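Local coordinates for SusD homolog (Bacteroides thetaiotaomicron VPI-5482, PDB 3IHV), which probably binds glycans at the cell surface as an outer-membrane member of the SusD family, handing them on for uptake, at residues L202-A207 with L401-E406; R228-S233 with L395-V400. One frame throughout, in Å; residues are numbered along the deposited sequence. Where two conformers were deposited one is given.

Interaction 1: L202-A207 with L401-E406; sequences LTKVYA and LLLYAE
Leu403 reaches from helix 397-412 into the shallow groove formed by Thr203, Lys204 and Ala207 on helix 195-210, and its side chain makes every close contact between 202-207 and 401-406. Its CB meets CG2 of Thr203 at 3.8 Å, while the two methyls part to serve different neighbours. Leu403 CD1 presses against the root of Lys204, 3.6 Å from Lys204 CB. Leu403 CD2 turns the other way, to Ala207 CB at 4.1 Å. A forked leucine suits this place because one residue can fill the groove on two sides.

Thr203 divides its branches by chemistry: CG2 goes to the leucine, whereas OG1 lies beside the backbone N and is bonded to the carbonyl of Leu199 one turn earlier, so a buried hydroxyl is satisfied within its own helix. Lys204 likewise offers only hydrocarbon here. Its chain runs extended from the backbone and then bends at chi3 (-79°), which keeps Lys204 CE 4.0 Å from CD1 of Leu403 and carries NZ on to a salt bridge with Asp399, one turn earlier on the leucine's helix. Ala207, with a single methyl, leaves room for the leucine where the axes of 202-207 and 401-406 come within 10.0 Å.

The segments run in roughly the same direction at 38°, joined by apolar contact without a direct hydrogen bond, as in the packed helices of the TPR-like SusD fold. Helix 159-176 covers the far face of helix 195-210, and helix 219-232 packs on Thr203. Helices 417-430 and 448-463 cover other sides of helix 397-412, with Arg459 of the latter touching Leu403.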
ATOM      1  N   LEU A 202      12.540   5.500   1.039  1.00  5.64           N
ATOM      2  CA  LEU A 202      13.800   5.058   1.650  1.00  5.97           C
ATOM      3  C   LEU A 202      13.648   4.956   3.176  1.00  6.53           C
ATOM      4  O   LEU A 202      14.185   4.042   3.788  1.00  6.40           O
ATOM      5  CB  LEU A 202      14.954   5.961   1.247  1.00  6.69           C
ATOM      6  CG  LEU A 202      16.319   5.532   1.764  1.00  5.53           C
ATOM      7  CD1 LEU A 202      16.615   4.064   1.405  1.00  8.66           C
ATOM      8  CD2 LEU A 202      17.439   6.493   1.281  1.00  7.34           C
ATOM      9  N   THR A 203      12.900   5.873   3.774  1.00  6.56           N
ATOM     10  CA  THR A 203      12.609   5.803   5.211  1.00  6.35           C
ATOM     11  C   THR A 203      11.911   4.483   5.532  1.00  6.52           C
ATOM     12  O   THR A 203      12.277   3.795   6.480  1.00  6.31           O
ATOM     13  CB  THR A 203      11.698   6.986   5.637  1.00  6.31           C
ATOM     14  OG1 THR A 203      12.340   8.216   5.334  1.00  6.45           O
ATOM     15  CG2 THR A 203      11.301   6.936   7.121  1.00  6.43           C
ATOM     16  N   LYS A 204      10.889   4.143   4.750  1.00  7.29           N
ATOM     17  CA  LYS A 204      10.141   2.890   4.985  1.00  6.86           C
ATOM     18  C   LYS A 204      11.008   1.642   4.772  1.00  7.46           C
ATOM     19  O   LYS A 204      10.893   0.673   5.485  1.00  6.80           O
ATOM     20  CB  LYS A 204       8.853   2.829   4.190  1.00  6.93           C
ATOM     21  CG  LYS A 204       8.014   1.549   4.410  1.00  7.15           C
ATOM     22  CD  LYS A 204       6.660   1.613   3.727  1.00 10.01           C
ATOM     23  CE  LYS A 204       5.689   2.441   4.539  1.00  9.69           C
ATOM     24  NZ  LYS A 204       4.300   2.337   4.053  1.00  9.58           N
ATOM     25  N   VAL A 205      11.862   1.694   3.764  1.00  7.15           N
ATOM     26  CA  VAL A 205      12.825   0.609   3.498  1.00  7.22           C
ATOM     27  C   VAL A 205      13.746   0.427   4.656  1.00  6.63           C
ATOM     28  O   VAL A 205      13.928  -0.690   5.132  1.00  6.46           O
ATOM     29  CB  VAL A 205      13.609   0.926   2.190  1.00  5.99           C
ATOM     30  CG1 VAL A 205      14.890   0.049   2.037  1.00  7.06           C
ATOM     31  CG2 VAL A 205      12.670   0.854   0.972  1.00  6.91           C
ATOM     32  N   TYR A 206      14.338   1.518   5.158  1.00  7.03           N
ATOM     33  CA  TYR A 206      15.204   1.385   6.311  1.00  5.92           C
ATOM     34  C   TYR A 206      14.477   0.878   7.545  1.00  6.74           C
ATOM     35  O   TYR A 206      15.028   0.047   8.276  1.00  5.97           O
ATOM     36  CB  TYR A 206      15.880   2.704   6.681  1.00  6.05           C
ATOM     37  CG  TYR A 206      16.991   3.177   5.751  1.00  5.53           C
ATOM     38  CD1 TYR A 206      18.044   2.327   5.403  1.00  5.95           C
ATOM     39  CD2 TYR A 206      17.097   4.500   5.406  1.00  4.99           C
ATOM     40  CE1 TYR A 206      19.089   2.771   4.569  1.00  5.12           C
ATOM     41  CE2 TYR A 206      18.153   4.972   4.628  1.00  5.58           C
ATOM     42  CZ  TYR A 206      19.165   4.113   4.242  1.00  6.19           C
ATOM     43  OH  TYR A 206      20.204   4.568   3.455  1.00  7.08           O
ATOM     44  N   ALA A 207      13.271   1.384   7.797  1.00  6.42           N
ATOM     45  CA  ALA A 207      12.504   0.920   8.972  1.00  6.82           C
ATOM     46  C   ALA A 207      12.235  -0.598   8.888  1.00  7.36           C
ATOM     47  O   ALA A 207      12.324  -1.304   9.889  1.00  8.47           O
ATOM     48  CB  ALA A 207      11.162   1.704   9.080  1.00  6.94           C
ATOM     49  N   LEU A 401       5.643  10.682   8.483  1.00  7.69           N
ATOM     50  CA  LEU A 401       5.725  11.312   9.813  1.00  7.74           C
ATOM     51  C   LEU A 401       5.672  10.227  10.895  1.00  7.98           C
ATOM     52  O   LEU A 401       6.430  10.258  11.855  1.00  6.57           O
ATOM     53  CB  LEU A 401       4.612  12.326  10.061  1.00  7.44           C
ATOM     54  CG  LEU A 401       4.730  13.633   9.273  1.00  7.75           C
ATOM     55  CD1 LEU A 401       3.471  14.529   9.420  1.00  5.12           C
ATOM     56  CD2 LEU A 401       5.991  14.410   9.650  1.00  6.97           C
ATOM     57  N   LEU A 402       4.771   9.267  10.717  1.00  7.47           N
ATOM     58  CA  LEU A 402       4.651   8.211  11.739  1.00  7.96           C
ATOM     59  C   LEU A 402       5.924   7.338  11.770  1.00  7.43           C
ATOM     60  O   LEU A 402       6.393   6.938  12.851  1.00  7.78           O
ATOM     61  CB  LEU A 402       3.405   7.378  11.509  1.00  7.96           C
ATOM     62  CG  LEU A 402       2.079   8.118  11.719  1.00  7.91           C
ATOM     63  CD1 LEU A 402       0.863   7.221  11.501  1.00  7.05           C
ATOM     64  CD2 LEU A 402       2.017   8.720  13.120  1.00  8.36           C
ATOM     65  N   LEU A 403       6.517   7.084  10.587  1.00  6.71           N
ATOM     66  CA  LEU A 403       7.779   6.322  10.529  1.00  7.11           C
ATOM     67  C   LEU A 403       8.903   7.063  11.226  1.00  6.71           C
ATOM     68  O   LEU A 403       9.768   6.448  11.879  1.00  5.50           O
ATOM     69  CB  LEU A 403       8.190   6.040   9.075  1.00  7.11           C
ATOM     70  CG  LEU A 403       7.322   5.025   8.334  1.00  8.41           C
ATOM     71  CD1 LEU A 403       7.674   5.018   6.850  1.00  7.32           C
ATOM     72  CD2 LEU A 403       7.540   3.612   8.968  1.00  6.48           C
ATOM     73  N   TYR A 404       8.929   8.385  11.039  1.00  6.65           N
ATOM     74  CA  TYR A 404       9.918   9.224  11.691  1.00  6.96           C
ATOM     75  C   TYR A 404       9.812   9.093  13.210  1.00  6.81           C
ATOM     76  O   TYR A 404      10.802   8.826  13.908  1.00  6.65           O
ATOM     77  CB  TYR A 404       9.709  10.665  11.221  1.00  5.97           C
ATOM     78  CG  TYR A 404      10.719  11.707  11.675  1.00  7.26           C
ATOM     79  CD1 TYR A 404      12.072  11.408  11.809  1.00  9.04           C
ATOM     80  CD2 TYR A 404      10.321  13.029  11.879  1.00  7.29           C
ATOM     81  CE1 TYR A 404      12.991  12.382  12.193  1.00  8.91           C
ATOM     82  CE2 TYR A 404      11.232  13.997  12.240  1.00  7.81           C
ATOM     83  CZ  TYR A 404      12.572  13.672  12.383  1.00  7.95           C
ATOM     84  OH  TYR A 404      13.475  14.653  12.750  1.00  9.82           O
ATOM     85  N   ALA A 405       8.587   9.210  13.722  1.00  7.02           N
ATOM     86  CA  ALA A 405       8.362   9.071  15.146  1.00  5.97           C
ATOM     87  C   ALA A 405       8.770   7.689  15.612  1.00  6.41           C
ATOM     88  O   ALA A 405       9.475   7.561  16.637  1.00  5.17           O
ATOM     89  CB  ALA A 405       6.907   9.319  15.505  1.00  5.55           C
ATOM     90  N   GLU A 406       8.351   6.669  14.865  1.00  6.15           N
ATOM     91  CA  GLU A 406       8.672   5.277  15.224  1.00  7.43           C
ATOM     92  C   GLU A 406      10.181   5.059  15.286  1.00  7.48           C
ATOM     93  O   GLU A 406      10.722   4.555  16.249  1.00  6.73           O
ATOM     94  CB  GLU A 406       8.033   4.300  14.213  1.00  7.22           C
ATOM     95  CG  GLU A 406       8.336   2.844  14.487  1.00  8.83           C
ATOM     96  CD  GLU A 406       7.770   1.907  13.453  1.00  9.02           C
ATOM     97  OE1 GLU A 406       7.006   2.354  12.536  1.00 10.20           O
ATOM     98  OE2 GLU A 406       8.056   0.701  13.612  1.00  8.87           O
TER

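Interaction 2: R228-S233 with L395-V400; sequences RILVES and LRYADV
With CG anti to the backbone N (chi1 -173°), the ring of Tyr397 extends from the first turn of helix 397-412 toward helix 219-232, where Leu230, also anti (chi1 174°), sends its branched end the other way past it. Tyr397 follows directly on strand 392-396, with Arg396 at the N-cap, so the contact fastens this strand-to-helix turn to helix 219-232. Leu230 CG lies in the ring plane, at the edge, 3.9 Å from CE1 of Tyr397. Leu230 CD2 meets Val400 CG1 at 3.8 Å, the valine coming one turn after the tyrosine, so the ring edge and the valine both meet the CG-CD2 side of the leucine. Val231 lies across the phenol end, its CA 3.5 Å from Tyr397 OH.

The hydroxyl also shares a water with the backbone: the water donates to Leu230 O at 2.9 Å and lies 3.2 Å from Tyr397 OH. Ser233 OG donates to Leu230 O at 2.7 Å, and Ser233 N adds a longer bond from the same face. Replacing the tyrosine by alanine is likely to open a gap beside Leu230 and Val231 and to leave the water without its phenol partner. Tyrosine thus suits a boundary of mixed chemistry, its ring meeting aliphatic carbon while its hydroxyl reaches the hydrated carbonyl of Leu230.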
ATOM      1  N   ARG A 228      14.083  12.855   8.596  1.00  6.77           N
ATOM      2  CA  ARG A 228      14.428  14.215   9.036  0.50  7.51           C
ATOM      3  C   ARG A 228      14.654  15.166   7.847  1.00  7.17           C
ATOM      4  O   ARG A 228      14.203  16.312   7.859  1.00  8.15           O
ATOM      5  CB  ARG A 228      15.689  14.178   9.917  0.50  7.39           C
ATOM      6  CG  ARG A 228      16.140  15.514  10.496  0.50  9.86           C
ATOM      7  CD  ARG A 228      17.534  15.382  11.157  0.50 11.18           C
ATOM      8  NE  ARG A 228      17.506  14.642  12.418  0.50 14.73           N
ATOM      9  CZ  ARG A 228      18.548  14.025  12.968  0.50 14.92           C
ATOM     10  NH1 ARG A 228      19.720  13.975  12.354  0.50 13.81           N
ATOM     11  NH2 ARG A 228      18.391  13.396  14.124  0.50 17.84           N
ATOM     12  N   ILE A 229      15.382  14.697   6.828  1.00  7.60           N
ATOM     13  CA  ILE A 229      15.686  15.531   5.659  1.00  6.22           C
ATOM     14  C   ILE A 229      14.361  15.949   5.031  1.00  6.41           C
ATOM     15  O   ILE A 229      14.129  17.150   4.748  1.00  6.23           O
ATOM     16  CB  ILE A 229      16.540  14.717   4.606  1.00  6.85           C
ATOM     17  CG1 ILE A 229      17.952  14.480   5.174  1.00  7.54           C
ATOM     18  CG2 ILE A 229      16.621  15.444   3.248  1.00  7.03           C
ATOM     19  CD1 ILE A 229      18.751  13.435   4.432  1.00  9.84           C
ATOM     20  N   LEU A 230      13.478  14.968   4.872  1.00  6.09           N
ATOM     21  CA  LEU A 230      12.166  15.236   4.252  1.00  6.70           C
ATOM     22  C   LEU A 230      11.300  16.180   5.107  1.00  7.64           C
ATOM     23  O   LEU A 230      10.724  17.155   4.593  1.00  7.97           O
ATOM     24  CB  LEU A 230      11.443  13.947   3.968  1.00  6.56           C
ATOM     25  CG  LEU A 230      10.004  14.070   3.442  1.00  8.15           C
ATOM     26  CD1 LEU A 230       9.931  14.971   2.216  1.00  8.24           C
ATOM     27  CD2 LEU A 230       9.377  12.669   3.157  1.00  7.61           C
ATOM     28  N   VAL A 231      11.233  15.893   6.404  1.00  7.89           N
ATOM     29  CA  VAL A 231      10.411  16.690   7.326  1.00  8.92           C
ATOM     30  C   VAL A 231      10.935  18.111   7.426  1.00  9.69           C
ATOM     31  O   VAL A 231      10.175  19.095   7.291  1.00 10.31           O
ATOM     32  CB  VAL A 231      10.254  15.962   8.697  1.00  8.82           C
ATOM     33  CG1 VAL A 231       9.494  16.888   9.705  1.00  9.70           C
ATOM     34  CG2 VAL A 231       9.536  14.639   8.508  1.00  9.05           C
ATOM     35  N   GLU A 232      12.242  18.273   7.550  1.00  8.86           N
ATOM     36  CA  GLU A 232      12.836  19.598   7.655  1.00 10.00           C
ATOM     37  C   GLU A 232      12.898  20.407   6.352  1.00  9.49           C
ATOM     38  O   GLU A 232      13.111  21.614   6.386  1.00  7.90           O
ATOM     39  CB  GLU A 232      14.205  19.507   8.324  1.00 10.44           C
ATOM     40  CG  GLU A 232      14.069  18.928   9.727  1.00 14.73           C
ATOM     41  CD  GLU A 232      15.312  19.014  10.611  1.00 17.95           C
ATOM     42  OE1 GLU A 232      16.413  19.263  10.095  1.00 20.74           O
ATOM     43  OE2 GLU A 232      15.167  18.784  11.853  1.00 20.29           O
ATOM     44  N   SER A 233      12.600  19.769   5.220  1.00  9.60           N
ATOM     45  CA  SER A 233      12.664  20.461   3.961  1.00  9.95           C
ATOM     46  C   SER A 233      11.561  21.498   3.840  1.00 10.98           C
ATOM     47  O   SER A 233      11.696  22.430   3.097  1.00 11.80           O
ATOM     48  CB  SER A 233      12.505  19.487   2.787  1.00  9.62           C
ATOM     49  OG  SER A 233      11.174  18.991   2.670  1.00  7.47           O
ATOM     50  N   LEU A 395       2.132   5.578  -0.671  1.00  8.38           N
ATOM     51  CA  LEU A 395       2.870   6.297   0.362  1.00  8.20           C
ATOM     52  C   LEU A 395       2.416   7.753   0.467  1.00  7.76           C
ATOM     53  O   LEU A 395       2.468   8.514  -0.534  1.00  7.43           O
ATOM     54  CB  LEU A 395       4.390   6.294   0.078  1.00  8.73           C
ATOM     55  CG  LEU A 395       5.263   6.815   1.240  1.00  8.75           C
ATOM     56  CD1 LEU A 395       5.097   5.924   2.467  1.00  9.08           C
ATOM     57  CD2 LEU A 395       6.734   6.942   0.799  1.00  8.92           C
ATOM     58  N   ARG A 396       1.937   8.129   1.651  1.00  8.03           N
ATOM     59  CA  ARG A 396       1.510   9.479   1.978  1.00  7.71           C
ATOM     60  C   ARG A 396       2.480  10.076   3.003  1.00  7.42           C
ATOM     61  O   ARG A 396       3.063   9.363   3.800  1.00  5.89           O
ATOM     62  CB  ARG A 396       0.110   9.479   2.627  1.00  8.51           C
ATOM     63  CG  ARG A 396      -0.957   8.974   1.713  1.00 10.00           C
ATOM     64  CD  ARG A 396      -2.356   9.310   2.167  1.00  7.75           C
ATOM     65  NE  ARG A 396      -2.886   8.483   3.236  1.00  8.65           N
ATOM     66  CZ  ARG A 396      -3.007   8.840   4.527  1.00  9.23           C
ATOM     67  NH1 ARG A 396      -2.579  10.023   4.990  1.00  8.51           N
ATOM     68  NH2 ARG A 396      -3.609   8.009   5.358  1.00 10.32           N
ATOM     69  N   TYR A 397       2.603  11.385   3.046  1.00  6.51           N
ATOM     70  CA  TYR A 397       3.486  11.997   4.041  1.00  7.14           C
ATOM     71  C   TYR A 397       3.117  11.649   5.474  1.00  7.24           C
ATOM     72  O   TYR A 397       4.009  11.575   6.327  1.00  7.18           O
ATOM     73  CB  TYR A 397       3.449  13.493   3.836  1.00  6.76           C
ATOM     74  CG  TYR A 397       4.390  14.339   4.629  1.00  7.88           C
ATOM     75  CD1 TYR A 397       5.740  14.372   4.340  1.00  7.70           C
ATOM     76  CD2 TYR A 397       3.918  15.187   5.614  1.00  7.64           C
ATOM     77  CE1 TYR A 397       6.602  15.196   5.029  1.00  9.77           C
ATOM     78  CE2 TYR A 397       4.768  16.016   6.302  1.00  8.94           C
ATOM     79  CZ  TYR A 397       6.124  16.024   5.993  1.00  8.81           C
ATOM     80  OH  TYR A 397       6.957  16.868   6.663  1.00  8.56           O
ATOM     81  N   ALA A 398       1.828  11.422   5.780  1.00  6.67           N
ATOM     82  CA  ALA A 398       1.475  11.054   7.162  1.00  7.30           C
ATOM     83  C   ALA A 398       2.186   9.757   7.610  1.00  6.62           C
ATOM     84  O   ALA A 398       2.562   9.607   8.752  1.00  6.29           O
ATOM     85  CB  ALA A 398      -0.053  10.896   7.327  1.00  6.34           C
ATOM     86  N   ASP A 399       2.295   8.812   6.691  1.00  6.56           N
ATOM     87  CA  ASP A 399       2.978   7.514   6.925  1.00  7.88           C
ATOM     88  C   ASP A 399       4.428   7.819   7.276  1.00  6.75           C
ATOM     89  O   ASP A 399       4.995   7.307   8.279  1.00  6.37           O
ATOM     90  CB  ASP A 399       2.833   6.696   5.633  1.00  7.81           C
ATOM     91  CG  ASP A 399       3.247   5.229   5.755  1.00  9.26           C
ATOM     92  OD1 ASP A 399       3.952   4.841   6.703  1.00  9.05           O
ATOM     93  OD2 ASP A 399       2.867   4.458   4.834  1.00  9.49           O
ATOM     94  N   VAL A 400       5.043   8.725   6.510  1.00  6.60           N
ATOM     95  CA  VAL A 400       6.421   9.087   6.769  1.00  6.97           C
ATOM     96  C   VAL A 400       6.572   9.793   8.125  1.00  7.49           C
ATOM     97  O   VAL A 400       7.507   9.482   8.860  1.00  6.54           O
ATOM     98  CB  VAL A 400       7.054   9.937   5.648  1.00  7.27           C
ATOM     99  CG1 VAL A 400       8.528  10.246   5.993  1.00  9.47           C
ATOM    100  CG2 VAL A 400       6.945   9.217   4.262  1.00  8.55           C
TER
HETATM  101  O   HOH W   1       8.263  18.586   4.309  1.00  8.86           O

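How the interactions relate
Both contacts lie on helix 397-412, whose first turn belongs to interaction 2 and whose next turns belong to interaction 1; the partners, helices 195-210 and 219-232, follow each other in the chain. Interaction 1 is wholly buried and purely apolar between its segments, whereas interaction 2 is mostly buried but has a partly exposed valine and a bridging water. Their centres are 9 Å apart. The lysine-aspartate salt bridge ties the two together, and Leu401 and Tyr404 of the first also pack on Val231 of the second, making one continuous three-helix junction.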